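Local coordinates for protein pentalenene synthase (Streptomyces chartreusis NRRL 3882, PDB 6Q4S) that probably converts farnesyl diphosphate to the bicyclic sesquiterpenol 7-epi-alpha-eudesmol, a magnesium-dependent 1,10-cyclization that begins with loss of the diphosphate, at residues H238-I241 and A242-R246; R248-W252 and Q253-D257; P59-A63 and D64-V68; A124-W127 and K128-H132. All coordinates share one frame; numbering follows the deposited sequence. Where two conformers were deposited one is given.

Interaction 1: H238-I241 and A242-R246; sequences HNLI and AVLRR
L240 and L244 meet four residues apart at the start of helix 240-248. CG of L240 lies 4.0 Å from CD1 of L244, and the two side chains cross at a slant. L244 also leans back over the backbone: its CG is 3.4 Å from O of L240. That carbonyl accepts from N of L244 at 2.9 Å, with the donor tilted 28° out of the carbonyl plane.

Two further backbone bonds complete the turn. N of V243 donates to O of N239 at 3.0 Å, nearly in line with the C=O bond. N of R245 donates to O of I241 at 3.1 Å. CG2 of V243, beside its own backbone N, lies 3.2 Å from O of N239, the acceptor of that N.

N239 holds the N-cap position. Its side chain lies about 4 Å from that of S227, a probable ligand of the third magnesium ion. L240 and L244 both pack on A259 of helix 252-284 and on L170 of helix 170-180.

The two kinds of contact thus serve different neighbours. The apolar branches of L240 and L244 join this helix to helices 252-284 and 170-180. Its polar start bonds to D224: N of L240 donates to OD2, which ties the helix start to helix 206-228, the helix that carries S227.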
loop_
_atom_site.group_PDB
_atom_site.type_symbol
_atom_site.label_atom_id
_atom_site.label_comp_id
_atom_site.label_asym_id
_atom_site.label_seq_id
_atom_site.Cartn_x
_atom_site.Cartn_y
_atom_site.Cartn_z
ATOM N N HIS A 238 -11.993 -16.999 20.120
ATOM C CA HIS A 238 -10.991 -16.432 19.150
ATOM C C HIS A 238 -9.548 -16.401 19.735
ATOM O O HIS A 238 -8.934 -15.359 19.939
ATOM C CB HIS A 238 -11.433 -15.029 18.726
ATOM C CG HIS A 238 -10.784 -14.538 17.480
ATOM N ND1 HIS A 238 -11.112 -15.030 16.229
ATOM C CD2 HIS A 238 -9.844 -13.574 17.279
ATOM C CE1 HIS A 238 -10.398 -14.390 15.312
ATOM N NE2 HIS A 238 -9.628 -13.498 15.922
ATOM N N ASN A 239 -9.018 -17.580 19.977
ATOM C CA ASN A 239 -7.761 -17.740 20.691
ATOM C C ASN A 239 -7.223 -19.081 20.286
ATOM O O ASN A 239 -7.981 -20.050 20.231
ATOM C CB ASN A 239 -8.047 -17.631 22.195
ATOM C CG ASN A 239 -6.789 -17.763 22.999
ATOM O OD1 ASN A 239 -6.092 -16.778 23.325
ATOM N ND2 ASN A 239 -6.457 -18.968 23.293
ATOM N N LEU A 240 -5.954 -19.184 19.938
ATOM C CA LEU A 240 -5.375 -20.445 19.508
ATOM C C LEU A 240 -5.738 -21.720 20.387
ATOM O O LEU A 240 -5.995 -22.836 19.840
ATOM C CB LEU A 240 -3.884 -20.336 19.447
ATOM C CG LEU A 240 -3.094 -21.601 19.093
ATOM C CD1 LEU A 240 -3.477 -22.100 17.712
ATOM C CD2 LEU A 240 -1.595 -21.387 19.150
ATOM N N ILE A 241 -5.671 -21.529 21.695
ATOM C CA ILE A 241 -5.939 -22.575 22.703
ATOM C C ILE A 241 -7.361 -23.110 22.530
ATOM O O ILE A 241 -7.554 -24.303 22.296
ATOM C CB ILE A 241 -5.787 -22.033 24.139
ATOM C CG1 ILE A 241 -4.376 -21.462 24.319
ATOM C CG2 ILE A 241 -6.077 -23.122 25.184
ATOM C CD1 ILE A 241 -3.305 -22.527 24.318
ATOM N N ALA A 242 -8.317 -22.197 22.593
ATOM C CA ALA A 242 -9.758 -22.496 22.372
ATOM C C ALA A 242 -10.015 -23.181 21.023
ATOM O O ALA A 242 -10.783 -24.145 20.905
ATOM C CB ALA A 242 -10.550 -21.231 22.462
ATOM N N VAL A 243 -9.306 -22.740 20.009
ATOM C CA VAL A 243 -9.516 -23.259 18.686
ATOM C C VAL A 243 -9.043 -24.680 18.613
ATOM O O VAL A 243 -9.679 -25.559 17.936
ATOM C CB VAL A 243 -8.777 -22.355 17.660
ATOM C CG1 VAL A 243 -8.680 -22.997 16.287
ATOM C CG2 VAL A 243 -9.507 -21.013 17.578
ATOM N N LEU A 244 -7.878 -24.925 19.223
ATOM C CA LEU A 244 -7.307 -26.272 19.209
ATOM C C LEU A 244 -8.224 -27.279 19.952
ATOM O O LEU A 244 -8.295 -28.463 19.555
ATOM C CB LEU A 244 -5.919 -26.327 19.806
ATOM C CG LEU A 244 -4.768 -25.851 18.948
ATOM C CD1 LEU A 244 -3.553 -25.504 19.803
ATOM C CD2 LEU A 244 -4.363 -26.889 17.944
ATOM N N ARG A 245 -8.824 -26.806 21.029
ATOM C CA ARG A 245 -9.646 -27.626 21.851
ATOM C C ARG A 245 -10.921 -27.993 21.075
ATOM O O ARG A 245 -11.313 -29.136 21.102
ATOM C CB ARG A 245 -10.027 -26.917 23.147
ATOM C CG ARG A 245 -11.098 -27.679 23.937
ATOM C CD ARG A 245 -11.079 -27.226 25.360
ATOM N NE ARG A 245 -12.182 -27.736 26.175
ATOM C CZ ARG A 245 -13.436 -27.277 26.148
ATOM N NH1 ARG A 245 -13.825 -26.316 25.292
ATOM N NH2 ARG A 245 -14.324 -27.802 26.973
ATOM N N ARG A 246 -11.567 -27.009 20.438
ATOM C CA ARG A 246 -12.723 -27.255 19.533
ATOM C C ARG A 246 -12.343 -28.217 18.470
ATOM O O ARG A 246 -12.955 -29.237 18.353
ATOM C CB ARG A 246 -13.236 -25.988 18.877
ATOM C CG ARG A 246 -14.228 -25.222 19.741
ATOM C CD ARG A 246 -15.006 -24.179 18.944
ATOM N NE ARG A 246 -14.200 -23.505 17.905
ATOM C CZ ARG A 246 -13.464 -22.386 18.053
ATOM N NH1 ARG A 246 -13.372 -21.716 19.231
ATOM N NH2 ARG A 246 -12.807 -21.913 16.986
#

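Interaction 2: R248-W252 and Q253-D257; sequences RGCSW and QQATD
S251 and Q254 form a capping box at the start of helix 252-284, after the short loop that follows helix 240-248. This is a local contact at the surface of the protein. The bonds run both ways. N of Q254 donates to OG of S251 at 3.1 Å, and N of S251 donates to OE1 of Q254 at 2.9 Å. The second bond is nearly straight, 167° at the hydrogen, and it uses a lone pair in the amide plane.

OG of S251 also donates to the same OE1, at 2.8 Å. This donor comes nearly at right angles to the C=O bond, at 98°, and out of its plane, unlike the in-plane N. Two donors from one residue therefore hold the amide oxygen. The serine can do this because OG sits between its backbone N and carbonyl carbon (chi1 44°), which puts it within reach of N and OE1 of Q254.

The first turn is closed by N of A255, which donates to O of S251. O of W252 takes two bonds from T256. N and OG1 approach it from opposite faces of the carbonyl plane, with OG1 of T256 at 3.1 Å from O of W252. Beside the cap, SG of C250 rests 3.8 Å from CB of A255.

G249 has positive phi and turns the chain out of helix 240-248. The indole of W252 reaches back to that helix, where it makes a cation-pi contact with R245 and packs on I241. It also meets the ring of F228 on helix 206-228.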
loop_
_atom_site.group_PDB
_atom_site.type_symbol
_atom_site.label_atom_id
_atom_site.label_comp_id
_atom_site.label_asym_id
_atom_site.label_seq_id
_atom_site.Cartn_x
_atom_site.Cartn_y
_atom_site.Cartn_z
ATOM N N ARG A 248 -9.719 -30.422 18.274
ATOM C CA ARG A 248 -9.246 -31.790 18.642
ATOM C C ARG A 248 -10.177 -32.509 19.680
ATOM O O ARG A 248 -10.042 -33.720 19.857
ATOM C CB ARG A 248 -7.799 -31.756 19.176
ATOM C CG ARG A 248 -6.727 -31.250 18.211
ATOM C CD ARG A 248 -5.546 -30.651 18.954
ATOM N NE ARG A 248 -4.644 -31.667 19.506
ATOM C CZ ARG A 248 -3.712 -32.327 18.817
ATOM N NH1 ARG A 248 -3.520 -32.098 17.518
ATOM N NH2 ARG A 248 -2.954 -33.230 19.429
ATOM N N GLY A 249 -11.079 -31.749 20.319
ATOM C CA GLY A 249 -11.968 -32.181 21.398
ATOM C C GLY A 249 -11.120 -32.739 22.538
ATOM O O GLY A 249 -11.366 -33.839 23.038
ATOM N N CYS A 250 -10.077 -31.997 22.900
ATOM C CA CYS A 250 -9.067 -32.490 23.843
ATOM C C CYS A 250 -9.284 -31.702 25.128
ATOM O O CYS A 250 -10.261 -30.945 25.239
ATOM C CB CYS A 250 -7.681 -32.364 23.249
ATOM S SG CYS A 250 -7.191 -30.641 22.920
ATOM N N SER A 251 -8.439 -31.946 26.154
ATOM C CA SER A 251 -8.588 -31.208 27.426
ATOM C C SER A 251 -8.038 -29.785 27.268
ATOM O O SER A 251 -7.235 -29.589 26.407
ATOM C CB SER A 251 -7.809 -31.908 28.532
ATOM O OG SER A 251 -6.494 -32.341 28.133
ATOM N N TRP A 252 -8.433 -28.840 28.108
ATOM C CA TRP A 252 -7.819 -27.539 28.136
ATOM C C TRP A 252 -6.300 -27.621 28.222
ATOM O O TRP A 252 -5.617 -26.917 27.498
ATOM C CB TRP A 252 -8.356 -26.685 29.279
ATOM C CG TRP A 252 -9.647 -26.052 29.010
ATOM C CD1 TRP A 252 -10.781 -26.201 29.722
ATOM C CD2 TRP A 252 -9.967 -25.142 27.918
ATOM N NE1 TRP A 252 -11.794 -25.431 29.172
ATOM C CE2 TRP A 252 -11.317 -24.767 28.070
ATOM C CE3 TRP A 252 -9.231 -24.602 26.848
ATOM C CZ2 TRP A 252 -11.971 -23.878 27.183
ATOM C CZ3 TRP A 252 -9.882 -23.704 25.958
ATOM C CH2 TRP A 252 -11.239 -23.358 26.137
ATOM N N GLN A 253 -5.780 -28.534 29.046
ATOM C CA GLN A 253 -4.336 -28.745 29.140
ATOM C C GLN A 253 -3.700 -29.389 27.912
ATOM O O GLN A 253 -2.593 -29.026 27.570
ATOM C CB GLN A 253 -3.979 -29.582 30.412
ATOM C CG GLN A 253 -2.483 -29.726 30.739
ATOM C CD GLN A 253 -1.761 -28.373 30.827
ATOM O OE1 GLN A 253 -2.208 -27.454 31.536
ATOM N NE2 GLN A 253 -0.665 -28.227 30.050
ATOM N N GLN A 254 -4.330 -30.370 27.267
ATOM C CA GLN A 254 -3.759 -30.902 26.029
ATOM C C GLN A 254 -3.731 -29.828 24.887
ATOM O O GLN A 254 -2.893 -29.929 24.009
ATOM C CB GLN A 254 -4.516 -32.103 25.513
ATOM C CG GLN A 254 -4.358 -33.376 26.339
ATOM C CD GLN A 254 -5.407 -34.419 25.930
ATOM O OE1 GLN A 254 -6.612 -34.181 26.019
ATOM N NE2 GLN A 254 -4.943 -35.542 25.431
ATOM N N ALA A 255 -4.701 -28.905 24.925
ATOM C CA ALA A 255 -4.831 -27.800 23.950
ATOM C C ALA A 255 -3.688 -26.755 24.189
ATOM O O ALA A 255 -3.034 -26.307 23.239
ATOM C CB ALA A 255 -6.203 -27.138 24.066
ATOM N N THR A 256 -3.438 -26.442 25.462
ATOM C CA THR A 256 -2.243 -25.668 25.872
ATOM C C THR A 256 -0.944 -26.314 25.419
ATOM O O THR A 256 -0.119 -25.662 24.773
ATOM C CB THR A 256 -2.323 -25.363 27.376
ATOM O OG1 THR A 256 -3.532 -24.632 27.617
ATOM C CG2 THR A 256 -1.127 -24.527 27.850
ATOM N N ASP A 257 -0.765 -27.599 25.683
ATOM C CA ASP A 257 0.434 -28.300 25.265
ATOM C C ASP A 257 0.613 -28.215 23.769
ATOM O O ASP A 257 1.735 -28.062 23.268
ATOM C CB ASP A 257 0.415 -29.828 25.613
ATOM C CG ASP A 257 0.262 -30.146 27.145
ATOM O OD1 ASP A 257 0.560 -29.274 27.991
ATOM O OD2 ASP A 257 -0.188 -31.292 27.473
#

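Interaction 3: P59-A63 and D64-V68; sequences PHASA and DDMVV
S62 is the N-cap of helix 63-79, and its hydroxyl caps the backbone N of D65, three residues on. The chi1 of S62, 73°, folds OG back over its own backbone. There it accepts from N of D65 at 3.3 Å. O of S62 accepts N of M66 at 2.8 Å and closes the first turn. The next bond, from N of V67 to O of A63, is weak.

The side chain of D65 folds back alongside the serine, with its CB 3.3 Å from OG of S62. Its main polar partner is R192 of helix 183-194, which forms a salt bridge with OD2.

M66 meets A61 instead. Its chain bends at chi2 and chi3, which brings the methyl beside the loop. CE of M66 then rests 3.6 Å from CB of A61. M66 and V67 also pack on A22 of helix 19-32, and A61 touches S193. The helix start thus touches helix 19-32, while the loop and D65 touch helix 183-194.

A water molecule bridges the cap: it accepts from N of S62 at 2.8 Å and donates to OD2 of D65 at 2.7 Å.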
loop_
_atom_site.group_PDB
_atom_site.type_symbol
_atom_site.label_atom_id
_atom_site.label_comp_id
_atom_site.label_asym_id
_atom_site.label_seq_id
_atom_site.Cartn_x
_atom_site.Cartn_y
_atom_site.Cartn_z
ATOM N N PRO A 59 15.259 -1.162 20.268
ATOM C CA PRO A 59 16.241 -0.740 21.310
ATOM C C PRO A 59 17.313 0.247 20.861
ATOM O O PRO A 59 17.959 0.845 21.731
ATOM C CB PRO A 59 16.884 -2.067 21.720
ATOM C CG PRO A 59 16.801 -2.869 20.467
ATOM C CD PRO A 59 15.417 -2.576 19.938
ATOM N N HIS A 60 17.493 0.418 19.549
ATOM C CA HIS A 60 18.507 1.317 18.987
ATOM C C HIS A 60 18.013 2.711 18.663
ATOM O O HIS A 60 18.756 3.438 18.074
ATOM C CB HIS A 60 19.146 0.720 17.758
ATOM C CG HIS A 60 19.837 -0.569 18.010
ATOM N ND1 HIS A 60 20.988 -0.664 18.761
ATOM C CD2 HIS A 60 19.556 -1.826 17.581
ATOM C CE1 HIS A 60 21.367 -1.930 18.808
ATOM N NE2 HIS A 60 20.530 -2.649 18.076
ATOM N N ALA A 61 16.791 3.075 19.055
ATOM C CA ALA A 61 16.220 4.322 18.629
ATOM C C ALA A 61 16.948 5.439 19.339
ATOM O O ALA A 61 17.268 5.303 20.542
ATOM C CB ALA A 61 14.753 4.368 18.984
ATOM N N SER A 62 17.134 6.576 18.649
ATOM C CA SER A 62 17.515 7.776 19.363
ATOM C C SER A 62 16.429 8.126 20.338
ATOM O O SER A 62 15.290 7.601 20.226
ATOM C CB SER A 62 17.707 8.931 18.397
ATOM O OG SER A 62 16.450 9.351 17.931
ATOM N N ALA A 63 16.718 9.044 21.257
ATOM C CA ALA A 63 15.777 9.393 22.246
ATOM C C ALA A 63 14.532 10.060 21.676
ATOM O O ALA A 63 13.414 9.856 22.217
ATOM C CB ALA A 63 16.401 10.275 23.317
ATOM N N ASP A 64 14.670 10.915 20.659
ATOM C CA ASP A 64 13.489 11.607 20.182
ATOM C C ASP A 64 12.609 10.604 19.363
ATOM O O ASP A 64 11.403 10.748 19.314
ATOM C CB ASP A 64 13.849 12.788 19.297
ATOM C CG ASP A 64 14.542 13.932 20.065
ATOM O OD1 ASP A 64 14.216 14.203 21.254
ATOM O OD2 ASP A 64 15.391 14.570 19.420
ATOM N N ASP A 65 13.269 9.737 18.630
ATOM C CA ASP A 65 12.591 8.691 17.845
ATOM C C ASP A 65 11.938 7.638 18.742
ATOM O O ASP A 65 10.884 7.112 18.407
ATOM C CB ASP A 65 13.571 8.026 16.918
ATOM C CG ASP A 65 14.000 8.933 15.770
ATOM O OD1 ASP A 65 13.310 9.936 15.467
ATOM O OD2 ASP A 65 14.946 8.559 15.053
ATOM N N MET A 66 12.481 7.418 19.929
ATOM C CA MET A 66 11.823 6.535 20.888
ATOM C C MET A 66 10.493 7.121 21.291
ATOM O O MET A 66 9.473 6.400 21.397
ATOM C CB MET A 66 12.700 6.252 22.118
ATOM C CG MET A 66 12.084 5.286 23.113
ATOM S SD MET A 66 11.525 3.664 22.471
ATOM C CE MET A 66 13.062 3.077 21.942
ATOM N N VAL A 67 10.443 8.446 21.444
ATOM C CA VAL A 67 9.168 9.098 21.717
ATOM C C VAL A 67 8.087 8.858 20.572
ATOM O O VAL A 67 6.977 8.515 20.875
ATOM C CB VAL A 67 9.293 10.626 21.936
ATOM C CG1 VAL A 67 7.901 11.180 22.278
ATOM C CG2 VAL A 67 10.235 10.920 23.125
ATOM N N VAL A 68 8.496 9.051 19.331
ATOM C CA VAL A 68 7.641 8.866 18.151
ATOM C C VAL A 68 7.170 7.399 18.132
ATOM O O VAL A 68 5.989 7.134 17.929
ATOM C CB VAL A 68 8.447 9.203 16.892
ATOM C CG1 VAL A 68 7.713 8.773 15.596
ATOM C CG2 VAL A 68 8.721 10.689 16.846
HETATM O O HOH W 1 16.627 6.601 15.937
#

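Interaction 4: A124-W127 and K128-H132; sequences AEVW and KYLSH
O of W127 takes two hydrogen bonds from S131 at the end of helix 118-131. N of S131 donates at 2.8 Å, the normal helical bond. OG of S131 donates at 2.8 Å as well, tilted from the carbonyl plane. A chi1 of 62° lets the serine hydroxyl reach back to that oxygen. The buried hydroxyl thus has an acceptor in the backbone one turn back. One step earlier, N of L130 donates to O of V126, also at 2.8 Å.

The same serine packs on the indole. CB of S131 sits over one face of the six-membered ring of W127, 3.6 Å from its centroid and 18° off the normal. This is a CH-pi contact. CG of W127 lies beside its own carbonyl carbon, which lays the ring face against CB of S131.

On another flank, CG of E125 meets CE2 of Y129 at 4.0 Å. The carboxylate and the phenol ring are turned 76° apart. OE2 of E125 accepts a hydrogen bond from NE1 of W29, on helix 19-32.

V126 and L130 face helix 63-79 and both touch W72. W127 packs against W138, Q139 and F142 of helix 136-161, and R192 of helix 183-194 donates to O of Y129. Helices 19-32, 63-79, 136-161 and 183-194 therefore all border this end of helix 118-131.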
loop_
_atom_site.group_PDB
_atom_site.type_symbol
_atom_site.label_atom_id
_atom_site.label_comp_id
_atom_site.label_asym_id
_atom_site.label_seq_id
_atom_site.Cartn_x
_atom_site.Cartn_y
_atom_site.Cartn_z
ATOM N N ALA A 124 -1.792 11.182 11.486
ATOM C CA ALA A 124 -1.188 12.041 10.465
ATOM C C ALA A 124 0.124 12.668 10.946
ATOM O O ALA A 124 1.101 12.819 10.151
ATOM C CB ALA A 124 -2.140 13.103 9.989
ATOM N N GLU A 125 0.180 13.004 12.238
ATOM C CA GLU A 125 1.410 13.563 12.830
ATOM C C GLU A 125 2.526 12.557 12.878
ATOM O O GLU A 125 3.579 12.853 12.381
ATOM C CB GLU A 125 1.170 14.140 14.250
ATOM C CG GLU A 125 2.467 14.714 14.856
ATOM C CD GLU A 125 2.367 14.992 16.356
ATOM O OE1 GLU A 125 1.646 15.960 16.674
ATOM O OE2 GLU A 125 2.988 14.235 17.166
ATOM N N VAL A 126 2.241 11.361 13.405
ATOM C CA VAL A 126 3.234 10.332 13.610
ATOM C C VAL A 126 3.837 9.884 12.330
ATOM O O VAL A 126 5.049 9.655 12.276
ATOM C CB VAL A 126 2.703 9.167 14.482
ATOM C CG1 VAL A 126 3.543 7.899 14.446
ATOM C CG2 VAL A 126 2.486 9.647 15.902
ATOM N N TRP A 127 3.015 9.743 11.293
ATOM C CA TRP A 127 3.501 9.247 10.000
ATOM C C TRP A 127 4.513 10.200 9.368
ATOM O O TRP A 127 5.490 9.775 8.846
ATOM C CB TRP A 127 2.346 8.981 9.007
ATOM C CG TRP A 127 2.841 8.711 7.623
ATOM C CD1 TRP A 127 2.724 9.524 6.546
ATOM C CD2 TRP A 127 3.613 7.595 7.194
ATOM N NE1 TRP A 127 3.351 8.985 5.456
ATOM C CE2 TRP A 127 3.903 7.787 5.825
ATOM C CE3 TRP A 127 4.104 6.461 7.827
ATOM C CZ2 TRP A 127 4.626 6.879 5.082
ATOM C CZ3 TRP A 127 4.848 5.581 7.086
ATOM C CH2 TRP A 127 5.059 5.771 5.716
ATOM N N LYS A 128 4.314 11.489 9.517
ATOM C CA LYS A 128 5.271 12.466 9.067
ATOM C C LYS A 128 6.654 12.235 9.680
ATOM O O LYS A 128 7.665 12.254 8.964
ATOM C CB LYS A 128 4.734 13.846 9.406
ATOM C CG LYS A 128 5.682 14.998 9.023
ATOM C CD LYS A 128 4.992 16.336 9.257
ATOM C CE LYS A 128 4.591 16.494 10.735
ATOM N NZ LYS A 128 4.028 17.858 10.980
ATOM N N TYR A 129 6.717 11.927 10.979
ATOM C CA TYR A 129 8.035 11.571 11.583
ATOM C C TYR A 129 8.555 10.200 11.239
ATOM O O TYR A 129 9.752 10.006 11.024
ATOM C CB TYR A 129 7.953 11.680 13.087
ATOM C CG TYR A 129 7.741 13.114 13.553
ATOM C CD1 TYR A 129 8.655 14.107 13.227
ATOM C CD2 TYR A 129 6.616 13.475 14.300
ATOM C CE1 TYR A 129 8.473 15.419 13.651
ATOM C CE2 TYR A 129 6.439 14.780 14.738
ATOM C CZ TYR A 129 7.364 15.741 14.395
ATOM O OH TYR A 129 7.192 17.028 14.803
ATOM N N LEU A 130 7.658 9.207 11.272
ATOM C CA LEU A 130 8.070 7.837 10.995
ATOM C C LEU A 130 8.577 7.711 9.575
ATOM O O LEU A 130 9.538 6.967 9.309
ATOM C CB LEU A 130 6.862 6.947 11.261
ATOM C CG LEU A 130 6.997 5.534 11.713
ATOM C CD1 LEU A 130 7.693 5.464 13.058
ATOM C CD2 LEU A 130 5.591 4.951 11.820
ATOM N N SER A 131 7.953 8.409 8.612
ATOM C CA SER A 131 8.436 8.332 7.190
ATOM C C SER A 131 9.670 9.204 6.874
ATOM O O SER A 131 10.301 9.073 5.807
ATOM C CB SER A 131 7.316 8.736 6.228
ATOM O OG SER A 131 6.880 10.066 6.405
ATOM N N HIS A 132 9.995 10.068 7.792
ATOM C CA HIS A 132 11.072 11.053 7.579
ATOM C C HIS A 132 12.417 10.353 7.294
ATOM O O HIS A 132 12.823 9.462 8.013
ATOM C CB HIS A 132 11.192 12.031 8.766
ATOM C CG HIS A 132 12.247 13.062 8.547
ATOM N ND1 HIS A 132 12.081 14.120 7.668
ATOM C CD2 HIS A 132 13.515 13.145 9.007
ATOM C CE1 HIS A 132 13.194 14.826 7.634
ATOM N NE2 HIS A 132 14.081 14.250 8.426
#

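Overall arrangement
From the N terminus, interaction 3 comes first, where the loop after helix 50-57 enters helix 63-79. Interaction 4 follows at the end of helix 118-131. These two touch through V68, which packs on Y129 and L130, and R192 bonds to both. Interactions 1 and 2 come later, at the starts of helices 240-248 and 252-284. They touch directly: L244 packs on the backbone of A255, and R245 on that of C250. Each contact lies within one continuous stretch and closes no long loop, only a helix start or, in interaction 4, a helix end. All run in series; none nests or crosses. The two pairs lie on opposite sides of the chain's centre.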